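Local coordinates for protein putative modulator of DNA gyrase (Bacteroides thetaiotaomicron, PDB 1VPB) that probably acts as a metallopeptidase of the peptidase U62 (TldD/PmbA) family, at residues 246-251 and 440-445; 367-372 and 398-403; 290-295 and 421-426. All coordinates share one frame; numbering follows the deposited sequence.

Contact 1: 246-251 and 440-445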
# COMPACT_ATOMS: atom_id res chain seq x y z
N LYS A 246 -15.10 20.57 -26.29
CA LYS A 246 -16.23 19.95 -25.56
C LYS A 246 -16.67 18.70 -26.27
O LYS A 246 -16.80 18.72 -27.50
CB LYS A 246 -17.45 20.88 -25.59
CG LYS A 246 -17.27 22.23 -24.92
CD LYS A 246 -17.27 22.10 -23.45
CE LYS A 246 -17.06 23.45 -22.79
NZ LYS A 246 -17.29 23.32 -21.37
N TYR A 247 -16.99 17.66 -25.51
CA TYR A 247 -17.59 16.45 -26.06
C TYR A 247 -18.64 15.96 -25.09
O TYR A 247 -18.54 16.20 -23.90
CB TYR A 247 -16.56 15.33 -26.18
CG TYR A 247 -15.46 15.53 -27.22
CD1 TYR A 247 -14.30 16.25 -26.92
CD2 TYR A 247 -15.57 14.96 -28.48
CE1 TYR A 247 -13.28 16.40 -27.88
CE2 TYR A 247 -14.57 15.10 -29.42
CZ TYR A 247 -13.43 15.82 -29.12
OH TYR A 247 -12.43 15.96 -30.08
N THR A 248 -19.60 15.19 -25.59
CA THR A 248 -20.42 14.35 -24.72
C THR A 248 -19.54 13.23 -24.16
O THR A 248 -18.86 12.54 -24.92
CB THR A 248 -21.52 13.70 -25.52
OG1 THR A 248 -22.34 14.70 -26.15
CG2 THR A 248 -22.46 12.89 -24.62
N MET A 249 -19.54 13.05 -22.84
CA MET A 249 -18.75 11.98 -22.24
C MET A 249 -19.64 10.81 -21.84
O MET A 249 -20.59 10.97 -21.09
CB MET A 249 -17.98 12.48 -21.01
CG MET A 249 -17.13 11.40 -20.38
SD MET A 249 -16.02 11.87 -19.07
CE MET A 249 -17.10 12.57 -17.86
N VAL A 250 -19.32 9.63 -22.38
CA VAL A 250 -19.98 8.39 -21.95
C VAL A 250 -18.96 7.60 -21.09
O VAL A 250 -17.79 7.50 -21.44
CB VAL A 250 -20.48 7.54 -23.14
CG1 VAL A 250 -21.25 6.31 -22.62
CG2 VAL A 250 -21.39 8.38 -24.05
N VAL A 251 -19.41 7.07 -19.96
CA VAL A 251 -18.56 6.26 -19.08
C VAL A 251 -19.19 4.91 -18.80
O VAL A 251 -20.36 4.81 -18.47
CB VAL A 251 -18.29 6.98 -17.75
CG1 VAL A 251 -17.16 6.25 -16.98
CG2 VAL A 251 -17.94 8.44 -17.99
N SER A 440 -23.75 2.76 -16.49
CA SER A 440 -23.16 3.66 -17.46
C SER A 440 -23.75 5.06 -17.28
O SER A 440 -24.91 5.23 -16.88
CB SER A 440 -23.39 3.16 -18.92
OG SER A 440 -22.72 1.90 -19.13
N LEU A 441 -22.97 6.06 -17.66
CA LEU A 441 -23.35 7.45 -17.48
C LEU A 441 -23.07 8.30 -18.72
O LEU A 441 -22.12 8.03 -19.46
CB LEU A 441 -22.56 8.03 -16.33
CG LEU A 441 -22.65 7.37 -14.98
CD1 LEU A 441 -21.66 8.10 -14.09
CD2 LEU A 441 -24.06 7.41 -14.41
N VAL A 442 -23.91 9.30 -18.96
CA VAL A 442 -23.71 10.22 -20.04
C VAL A 442 -23.78 11.64 -19.51
O VAL A 442 -24.74 12.02 -18.84
CB VAL A 442 -24.80 10.09 -21.13
CG1 VAL A 442 -24.49 11.02 -22.26
CG2 VAL A 442 -24.92 8.62 -21.65
N PHE A 443 -22.74 12.40 -19.81
CA PHE A 443 -22.63 13.79 -19.40
C PHE A 443 -22.49 14.66 -20.63
O PHE A 443 -21.77 14.30 -21.57
CB PHE A 443 -21.37 13.99 -18.56
CG PHE A 443 -21.30 13.21 -17.32
CD1 PHE A 443 -21.77 13.74 -16.10
CD2 PHE A 443 -20.69 11.94 -17.28
CE1 PHE A 443 -21.65 13.04 -14.92
CE2 PHE A 443 -20.58 11.24 -16.07
CZ PHE A 443 -21.07 11.79 -14.89
N GLU A 444 -23.15 15.82 -20.67
CA GLU A 444 -22.98 16.70 -21.80
C GLU A 444 -21.99 17.82 -21.53
O GLU A 444 -21.91 18.33 -20.43
CB GLU A 444 -24.33 17.35 -22.16
CG GLU A 444 -25.37 16.42 -22.74
CD GLU A 444 -25.01 15.87 -24.11
OE1 GLU A 444 -24.06 16.40 -24.74
OE2 GLU A 444 -25.70 14.90 -24.55
N GLY A 445 -21.29 18.22 -22.59
CA GLY A 445 -20.47 19.44 -22.57
C GLY A 445 -19.29 19.34 -21.63
O GLY A 445 -19.09 20.20 -20.77
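Strands 246-251 and 441-443 run antiparallel in the mixed sheet of the C-terminal metallopeptidase-type domain, joined by four backbone hydrogen bonds: two between Met249 and Phe443, two between Val251 and Leu441. These four residues send their side chains to one face of the sheet, where Leu259 of helix 256-265 packs on Met249, Val251 and Phe443. Met249 and Phe443 lie side by side and point the same way. The Met249 chain leaves with CG anti to the backbone N (chi1 -179°), runs extended, then bends at SD, which sets CE 3.7 Å from Phe443 CD2, oblique to the ring. Val251 CG2 meets the edge of the same ring, near its plane, 4.3 Å from Phe443 CE2. On the other face Val250 sits across from Val442, their CG2 methyls 4.3 Å apart. Thr248 holds OG1 beside its own backbone N (chi1 -58°), so its CG2 is anti to that N and crosses Val442 obliquely, 3.6 Å from Val442 CG1. Glu444, bent at chi2, folds back alongside Thr248. Thr248 OG1 donates to Glu444 OE1 at 2.8 Å, arriving from above the carboxylate plane, 35° out of it.

Contact 2: 367-372 and 398-403; sequences GVEKGI and IENGKL
Ile398 O is gripped twice: Gly371 N donates to it in the carbonyl plane, on a lone pair, at 3.0 Å, and Lys370 CA adds a CA-H...O contact at 3.5 Å. The return bond, from Ile398 N to Gly371 O at 2.8 Å, is reasonably straight, but its donor stands 49° above the carbonyl plane, not on a lone pair. Before Lys370 the chain is loop, but its carbonyls still accept from the turn. Glu369 O takes the N-H of Asn400 almost in line (168°), and Val368 O accepts from Gly401 N over a more bent path. These two donors are the corner residues of a two-residue beta hairpin, a type I' turn from Glu399 to Lys402, for which Asn-Gly is the classic pair because both corners need positive phi. Ile398 does most of the side-chain packing. Its CG2, anti to the backbone N, reaches Val368 O at 3.5 Å and meets Val368 CB at 4.0 Å, the two side chains crossing at about a right angle; CD1 lies 3.9 Å from Ile372 C. Replacing Ile398 by an alanine would remove CG1, CG2 and CD1 and would probably loosen the packing against Val368 and Ile372. Gly371 itself has little room for a side chain, since a CB would collide with Val368 CG1. At the surface, Glu369 CG runs beside Asn400 OD1 at 3.7 Å.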
# COMPACT_ATOMS: atom_id res chain seq x y z
N GLY A 367 -26.93 6.88 -29.19
CA GLY A 367 -27.61 8.18 -29.17
C GLY A 367 -26.73 9.42 -29.15
O GLY A 367 -27.23 10.54 -29.10
N VAL A 368 -25.41 9.23 -29.22
CA VAL A 368 -24.47 10.35 -29.09
C VAL A 368 -23.86 10.75 -30.43
O VAL A 368 -23.27 9.94 -31.13
CB VAL A 368 -23.35 10.02 -28.09
CG1 VAL A 368 -22.31 11.12 -28.06
CG2 VAL A 368 -23.95 9.79 -26.69
N GLU A 369 -24.00 12.03 -30.77
CA GLU A 369 -23.54 12.54 -32.07
C GLU A 369 -22.04 12.85 -32.05
O GLU A 369 -21.34 12.56 -33.00
CB GLU A 369 -24.33 13.80 -32.44
CG GLU A 369 -24.12 14.33 -33.86
CD GLU A 369 -24.86 15.64 -34.08
OE1 GLU A 369 -25.39 16.22 -33.10
OE2 GLU A 369 -24.91 16.11 -35.24
N LYS A 370 -21.54 13.46 -30.97
CA LYS A 370 -20.11 13.74 -30.87
C LYS A 370 -19.67 13.58 -29.44
O LYS A 370 -20.02 14.38 -28.57
CB LYS A 370 -19.78 15.15 -31.33
CG LYS A 370 -18.31 15.56 -31.18
CD LYS A 370 -18.06 16.95 -31.80
CE LYS A 370 -16.69 17.49 -31.41
NZ LYS A 370 -16.44 18.85 -31.95
N GLY A 371 -18.93 12.51 -29.18
CA GLY A 371 -18.59 12.22 -27.82
C GLY A 371 -17.33 11.42 -27.73
O GLY A 371 -16.69 11.13 -28.75
N ILE A 372 -17.00 11.10 -26.50
CA ILE A 372 -15.91 10.18 -26.17
C ILE A 372 -16.44 9.20 -25.16
O ILE A 372 -17.03 9.58 -24.13
CB ILE A 372 -14.71 10.98 -25.60
CG1 ILE A 372 -14.11 11.84 -26.71
CG2 ILE A 372 -13.67 10.02 -24.96
CD1 ILE A 372 -12.93 12.71 -26.28
N ILE A 398 -16.74 8.88 -30.35
CA ILE A 398 -18.11 8.51 -30.75
C ILE A 398 -18.53 9.52 -31.78
O ILE A 398 -18.52 10.70 -31.50
CB ILE A 398 -19.14 8.58 -29.58
CG1 ILE A 398 -18.70 7.78 -28.34
CG2 ILE A 398 -20.48 8.05 -30.04
CD1 ILE A 398 -19.56 8.04 -27.11
N GLU A 399 -18.89 9.04 -32.97
CA GLU A 399 -19.30 9.89 -34.07
C GLU A 399 -20.58 9.30 -34.64
O GLU A 399 -20.60 8.16 -35.10
CB GLU A 399 -18.22 9.95 -35.16
CG GLU A 399 -16.82 10.32 -34.68
CD GLU A 399 -15.83 10.45 -35.83
OE1 GLU A 399 -15.82 11.50 -36.51
OE2 GLU A 399 -15.05 9.51 -36.06
N ASN A 400 -21.66 10.08 -34.56
CA ASN A 400 -22.96 9.67 -35.04
C ASN A 400 -23.34 8.30 -34.50
O ASN A 400 -23.77 7.42 -35.25
CB ASN A 400 -22.97 9.71 -36.58
CG ASN A 400 -22.71 11.10 -37.10
OD1 ASN A 400 -23.33 12.07 -36.63
ND2 ASN A 400 -21.78 11.23 -38.05
N GLY A 401 -23.15 8.12 -33.20
CA GLY A 401 -23.62 6.94 -32.50
C GLY A 401 -22.76 5.72 -32.64
O GLY A 401 -23.15 4.64 -32.21
N LYS A 402 -21.58 5.86 -33.25
CA LYS A 402 -20.68 4.73 -33.51
C LYS A 402 -19.32 5.05 -32.92
O LYS A 402 -18.87 6.19 -32.99
CB LYS A 402 -20.51 4.49 -35.02
CG LYS A 402 -21.79 4.10 -35.78
N LEU A 403 -18.67 4.03 -32.36
CA LEU A 403 -17.32 4.14 -31.86
C LEU A 403 -16.39 4.17 -33.04
O LEU A 403 -16.48 3.31 -33.94
CB LEU A 403 -16.97 2.96 -30.95
CG LEU A 403 -17.82 2.71 -29.70
CD1 LEU A 403 -17.17 1.69 -28.83
CD2 LEU A 403 -17.99 4.00 -28.94

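Contact 3: 290-295 and 421-426. With EDO (1,2-ethanediol), chain C.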
# COMPACT_ATOMS: atom_id res chain seq x y z
N ASP A 290 -31.07 16.72 -12.41
CA ASP A 290 -32.30 15.96 -12.14
C ASP A 290 -32.12 14.47 -12.29
O ASP A 290 -32.85 13.70 -11.67
CB ASP A 290 -33.39 16.31 -13.15
CG ASP A 290 -33.96 17.65 -12.96
OD1 ASP A 290 -33.64 18.36 -11.99
OD2 ASP A 290 -34.86 18.05 -13.75
N ARG A 291 -31.17 14.07 -13.12
CA ARG A 291 -30.92 12.65 -13.43
C ARG A 291 -30.10 11.95 -12.38
O ARG A 291 -29.92 10.74 -12.49
CB ARG A 291 -30.26 12.50 -14.82
CG ARG A 291 -31.04 13.05 -15.97
CD ARG A 291 -32.10 12.17 -16.59
NE ARG A 291 -33.06 11.66 -15.62
CZ ARG A 291 -34.08 12.33 -15.05
NH1 ARG A 291 -34.33 13.60 -15.32
NH2 ARG A 291 -34.86 11.67 -14.19
N LEU A 292 -29.56 12.67 -11.39
CA LEU A 292 -28.78 12.06 -10.31
C LEU A 292 -29.65 11.79 -9.09
O LEU A 292 -29.91 12.67 -8.29
CB LEU A 292 -27.60 12.94 -9.89
CG LEU A 292 -26.70 12.45 -8.74
CD1 LEU A 292 -26.17 11.06 -9.09
CD2 LEU A 292 -25.55 13.41 -8.44
N THR A 293 -30.04 10.54 -8.98
CA THR A 293 -30.66 10.01 -7.80
C THR A 293 -29.85 8.83 -7.31
O THR A 293 -29.54 7.89 -8.06
CB THR A 293 -32.13 9.63 -8.12
OG1 THR A 293 -32.86 10.81 -8.41
CG2 THR A 293 -32.82 9.03 -6.91
N LEU A 294 -29.50 8.90 -6.04
CA LEU A 294 -28.54 8.02 -5.43
C LEU A 294 -29.00 7.73 -4.02
O LEU A 294 -29.26 8.65 -3.26
CB LEU A 294 -27.17 8.67 -5.39
CG LEU A 294 -26.01 7.76 -4.97
CD1 LEU A 294 -25.65 6.67 -5.97
CD2 LEU A 294 -24.78 8.63 -4.67
N THR A 295 -29.12 6.45 -3.68
CA THR A 295 -29.50 6.06 -2.32
C THR A 295 -28.43 5.16 -1.74
O THR A 295 -27.70 4.45 -2.46
CB THR A 295 -30.86 5.35 -2.27
OG1 THR A 295 -30.82 4.26 -3.16
CG2 THR A 295 -31.97 6.23 -2.80
N ASN A 421 -23.82 18.15 -12.50
CA ASN A 421 -25.00 18.92 -12.95
C ASN A 421 -25.29 18.69 -14.42
O ASN A 421 -26.37 19.06 -14.89
CB ASN A 421 -24.84 20.43 -12.70
CG ASN A 421 -26.16 21.12 -12.55
OD1 ASN A 421 -27.07 20.56 -11.96
ND2 ASN A 421 -26.28 22.36 -13.04
N SER A 422 -24.32 18.13 -15.19
CA SER A 422 -24.48 17.91 -16.64
C SER A 422 -24.78 16.44 -17.05
O SER A 422 -24.86 16.13 -18.23
CB SER A 422 -23.25 18.44 -17.38
OG SER A 422 -22.17 17.60 -17.13
N LEU A 423 -25.01 15.58 -16.05
CA LEU A 423 -25.48 14.19 -16.26
C LEU A 423 -26.84 14.22 -16.96
O LEU A 423 -27.80 14.78 -16.40
CB LEU A 423 -25.62 13.50 -14.91
CG LEU A 423 -26.05 12.03 -14.92
CD1 LEU A 423 -24.91 11.16 -15.45
CD2 LEU A 423 -26.42 11.60 -13.53
N VAL A 424 -26.91 13.63 -18.16
CA VAL A 424 -28.16 13.60 -18.93
C VAL A 424 -28.82 12.25 -19.00
O VAL A 424 -30.00 12.21 -19.32
CB VAL A 424 -27.98 14.11 -20.37
CG1 VAL A 424 -27.67 15.59 -20.32
CG2 VAL A 424 -26.92 13.33 -21.10
N ALA A 425 -28.08 11.18 -18.73
CA ALA A 425 -28.67 9.84 -18.73
C ALA A 425 -27.89 8.89 -17.87
O ALA A 425 -26.67 9.05 -17.73
CB ALA A 425 -28.70 9.30 -20.14
N THR A 426 -28.60 7.86 -17.38
CA THR A 426 -27.95 6.73 -16.73
C THR A 426 -28.44 5.44 -17.39
O THR A 426 -29.58 5.35 -17.88
CB THR A 426 -28.20 6.67 -15.23
OG1 THR A 426 -29.58 6.36 -14.94
CG2 THR A 426 -27.92 8.04 -14.53
C1 EDO C . -35.64 21.53 -13.52
O1 EDO C . -35.20 20.48 -14.36
C2 EDO C . -34.86 21.64 -12.20
O2 EDO C . -35.15 20.52 -11.33
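The two backbones approach obliquely and do not pair, the nearest CA atoms being those of Arg291 and Val424, 6.2 Å apart, with no direct hydrogen bond between the segments. Arg291 makes the broadest contact, and it does so with the aliphatic part of its chain. CG sits beside the backbone N, anti to the carbonyl carbon, and bends at chi2 (-84°) and again at chi3 (53°) curl the chain over the opposing backbone. Arg291 CG lies 3.7 Å from Leu423 O, and CD comes to 3.4 Å from Val424 O. The guanidinium has a weak, long ion pair with Glu355. From the other side Leu423 points back at the loop: its CD2 touches Leu292 CB at 4.1 Å and lies 3.8 Å from Arg291 O, while Thr426 CG2 meets the same carbonyl from farther along the strand. Leu423 and Thr426 can both face the loop because a classic beta bulge separates them. Val424 and Ala425 lie together opposite Val442 of strand 441-443, and both turn their CB atoms away from Arg291; the bulge's first residue, Val424, has a nearly helical psi of -19°. Segment 290-295 meanwhile leads into strand 294-296 of a separate five-stranded sheet, so the contact lies where two sheets adjoin. Ser289 OG links the segments indirectly, hydrogen-bonded to both Arg291 N and Leu423 O. At the outer end, the Asp290 carboxylate holds an ethanediol, probably from the crystallisation liquor, with both oxygens: O2 donates to OD1 at 2.7 Å and O1 to OD2 at 2.5 Å. OD1 is also salt-bridged to Lys286.

From the N terminus, strand 246-251 comes first and its partner 440-445 last, so contact 1 closes a loop spanning most of the C-terminal domain. Segment 290-295 opens the loop of contact 3, which closes at 421-426; inside that, contact 2 joins 367-372 to 398-403. The three are nested one within another and none cross. Contact 1 lies between the others: strand 246-251 pairs in parallel with 370-378, with a probable hydrogen bond from Val250 N to Ile372 O, while strand 441-443 is flanked by 423-426, with a probable bond from Val424 N to Val442 O. Contacts 2 and 3 do not touch, their nearest atoms about 7 Å apart. Contact 3 also ties in the five-stranded sheet.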